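Local structure of terminal oxygenase component of carbazole (Janthinobacterium sp., 7BUG) at residues 18-24 against 170-176. The protein catalyses, as the terminal oxygenase of a multicomponent Rieske dioxygenase, the angular dioxygenation of carbazole that leads to 2'-aminobiphenyl-2,3-diol. Residues are numbered along the deposited sequence; the frame is centred on the assembly and turned at random.
Sequences YVDAKLG and NWRLAVE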
loop_
_atom_site.group_PDB
_atom_site.type_symbol
_atom_site.label_atom_id
_atom_site.label_comp_id
_atom_site.label_asym_id
_atom_site.label_seq_id
_atom_site.Cartn_x
_atom_site.Cartn_y
_atom_site.Cartn_z
ATOM N N TYR A 18 -5.443 -23.230 -14.305
ATOM C CA TYR A 18 -5.124 -23.240 -12.836
ATOM C C TYR A 18 -4.314 -22.006 -12.474
ATOM O O TYR A 18 -4.592 -21.387 -11.434
ATOM C CB TYR A 18 -4.365 -24.501 -12.496
ATOM C CG TYR A 18 -3.930 -24.584 -11.056
ATOM C CD1 TYR A 18 -4.822 -24.869 -10.056
ATOM C CD2 TYR A 18 -2.625 -24.340 -10.720
ATOM C CE1 TYR A 18 -4.384 -24.982 -8.736
ATOM C CE2 TYR A 18 -2.169 -24.456 -9.427
ATOM C CZ TYR A 18 -3.041 -24.804 -8.430
ATOM O OH TYR A 18 -2.626 -25.043 -7.146
ATOM N N VAL A 19 -3.289 -21.667 -13.273
ATOM C CA VAL A 19 -2.473 -20.447 -13.024
ATOM C C VAL A 19 -3.335 -19.196 -13.185
ATOM O O VAL A 19 -3.131 -18.197 -12.459
ATOM C CB VAL A 19 -1.230 -20.432 -13.930
ATOM C CG1 VAL A 19 -0.538 -19.105 -13.810
ATOM C CG2 VAL A 19 -0.337 -21.585 -13.572
ATOM N N ASP A 20 -4.345 -19.213 -14.057
ATOM C CA ASP A 20 -5.217 -18.045 -14.202
ATOM C C ASP A 20 -6.154 -17.903 -12.989
ATOM O O ASP A 20 -6.716 -16.786 -12.766
ATOM C CB ASP A 20 -6.054 -18.180 -15.472
ATOM C CG ASP A 20 -6.585 -16.873 -15.967
ATOM O OD1 ASP A 20 -5.880 -15.872 -15.811
ATOM O OD2 ASP A 20 -7.657 -16.915 -16.608
ATOM N N ALA A 21 -6.387 -18.980 -12.253
ATOM C CA ALA A 21 -7.470 -19.035 -11.239
ATOM C C ALA A 21 -7.050 -18.421 -9.889
ATOM O O ALA A 21 -7.255 -19.026 -8.836
ATOM C CB ALA A 21 -8.042 -20.415 -11.146
ATOM N N LYS A 22 -6.542 -17.189 -9.926
ATOM C CA LYS A 22 -6.054 -16.436 -8.760
ATOM C C LYS A 22 -7.172 -16.223 -7.733
ATOM O O LYS A 22 -6.889 -16.244 -6.506
ATOM C CB LYS A 22 -5.447 -15.118 -9.260
ATOM C CG LYS A 22 -4.822 -14.269 -8.176
ATOM C CD LYS A 22 -4.240 -13.016 -8.770
ATOM C CE LYS A 22 -3.175 -13.345 -9.789
ATOM N NZ LYS A 22 -2.095 -12.335 -9.709
ATOM N N LEU A 23 -8.421 -16.065 -8.186
ATOM C CA LEU A 23 -9.592 -15.856 -7.295
ATOM C C LEU A 23 -10.362 -17.144 -7.019
ATOM O O LEU A 23 -11.416 -17.061 -6.341
ATOM C CB LEU A 23 -10.537 -14.834 -7.943
ATOM C CG LEU A 23 -10.125 -13.387 -7.824
ATOM C CD1 LEU A 23 -10.996 -12.530 -8.738
ATOM C CD2 LEU A 23 -10.212 -12.900 -6.369
ATOM N N GLY A 24 -9.892 -18.301 -7.468
ATOM C CA GLY A 24 -10.591 -19.572 -7.310
ATOM C C GLY A 24 -11.529 -19.882 -8.460
ATOM O O GLY A 24 -11.644 -19.110 -9.429
ATOM N N ASN A 170 -2.446 -16.854 -1.016
ATOM C CA ASN A 170 -3.379 -17.331 -2.058
ATOM C C ASN A 170 -3.769 -18.773 -1.738
ATOM O O ASN A 170 -2.939 -19.580 -1.284
ATOM C CB ASN A 170 -2.728 -17.201 -3.436
ATOM C CG ASN A 170 -3.615 -17.620 -4.572
ATOM O OD1 ASN A 170 -3.604 -18.783 -4.979
ATOM N ND2 ASN A 170 -4.440 -16.689 -4.985
ATOM N N TRP A 171 -4.996 -19.145 -2.085
ATOM C CA TRP A 171 -5.552 -20.475 -1.829
ATOM C C TRP A 171 -4.702 -21.569 -2.469
ATOM O O TRP A 171 -4.676 -22.661 -1.915
ATOM C CB TRP A 171 -7.034 -20.557 -2.312
ATOM C CG TRP A 171 -7.185 -20.539 -3.806
ATOM C CD1 TRP A 171 -7.090 -19.491 -4.663
ATOM C CD2 TRP A 171 -7.446 -21.689 -4.628
ATOM N NE1 TRP A 171 -7.276 -19.916 -5.970
ATOM C CE2 TRP A 171 -7.501 -21.258 -5.965
ATOM C CE3 TRP A 171 -7.650 -23.029 -4.316
ATOM C CZ2 TRP A 171 -7.779 -22.150 -7.019
ATOM C CZ3 TRP A 171 -7.876 -23.918 -5.345
ATOM C CH2 TRP A 171 -7.938 -23.470 -6.670
ATOM N N ARG A 172 -4.141 -21.358 -3.649
ATOM C CA ARG A 172 -3.410 -22.450 -4.338
ATOM C C ARG A 172 -2.123 -22.809 -3.598
ATOM O O ARG A 172 -1.715 -23.987 -3.613
ATOM C CB ARG A 172 -3.100 -21.997 -5.754
ATOM C CG ARG A 172 -4.395 -21.847 -6.550
ATOM C CD ARG A 172 -4.146 -21.117 -7.861
ATOM N NE ARG A 172 -3.616 -19.772 -7.654
ATOM C CZ ARG A 172 -3.227 -18.945 -8.582
ATOM N NH1 ARG A 172 -3.292 -19.302 -9.863
ATOM N NH2 ARG A 172 -2.727 -17.779 -8.251
ATOM N N LEU A 173 -1.506 -21.824 -2.973
ATOM C CA LEU A 173 -0.271 -22.136 -2.191
ATOM C C LEU A 173 -0.652 -23.044 -1.015
ATOM O O LEU A 173 0.076 -23.965 -0.702
ATOM C CB LEU A 173 0.335 -20.805 -1.736
ATOM C CG LEU A 173 0.759 -19.863 -2.860
ATOM C CD1 LEU A 173 1.387 -18.592 -2.277
ATOM C CD2 LEU A 173 1.680 -20.568 -3.840
ATOM N N ALA A 174 -1.851 -22.867 -0.450
ATOM C CA ALA A 174 -2.387 -23.690 0.639
ATOM C C ALA A 174 -2.700 -25.114 0.141
ATOM O O ALA A 174 -2.310 -26.110 0.758
ATOM C CB ALA A 174 -3.638 -23.025 1.196
ATOM N N VAL A 175 -3.395 -25.223 -1.012
ATOM C CA VAL A 175 -3.736 -26.544 -1.583
ATOM C C VAL A 175 -2.454 -27.325 -1.821
ATOM O O VAL A 175 -2.373 -28.526 -1.464
ATOM C CB VAL A 175 -4.496 -26.407 -2.908
ATOM C CG1 VAL A 175 -4.656 -27.771 -3.573
ATOM C CG2 VAL A 175 -5.861 -25.804 -2.667
ATOM N N GLU A 176 -1.462 -26.676 -2.426
ATOM C CA GLU A 176 -0.239 -27.394 -2.855
ATOM C C GLU A 176 0.533 -27.816 -1.623
ATOM O O GLU A 176 0.965 -28.979 -1.610
ATOM C CB GLU A 176 0.545 -26.579 -3.855
ATOM C CG GLU A 176 -0.240 -26.410 -5.129
ATOM C CD GLU A 176 0.538 -25.791 -6.273
ATOM O OE1 GLU A 176 1.830 -25.649 -6.154
ATOM O OE2 GLU A 176 -0.081 -25.484 -7.292
HETATM O O HOH W 1 -1.991 -16.460 -10.570
#
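Side chains at the start of one helix can bind backbone carbonyls of a sequence-distant segment; a worked example is the buried junction where helix 16-20, near the N-terminus, packs on helix 171-179 of the ring-hydroxylase domain of a Rieske oxygenase. N170 is the N-cap of helix 171-179: its OD1 accepts from R172 N and R172 NE, both at 2.9 Å, while ND2 donates to K22 O. The bond to NE is consistent with holding R172, with chi1 m and chi3 m, so that NH1 reaches Y18 O (2.9 Å) and V19 O (2.8 Å), and water 1 links R172 NH2 to V19 O. W171 is in the p rotamer, and its NE1 donates to A21 O (3.0 Å) of the type I beta turn A21-G24. Y18, chi1 t, lies with its ring face over R172 CD in a CH-pi contact. E176 OE1 forms salt bridges with R366 of the same chain and R72 of a neighbouring subunit, tying the junction to the trimer interface, and E176 OE2 accepts from Y18 OH at 2.6 Å.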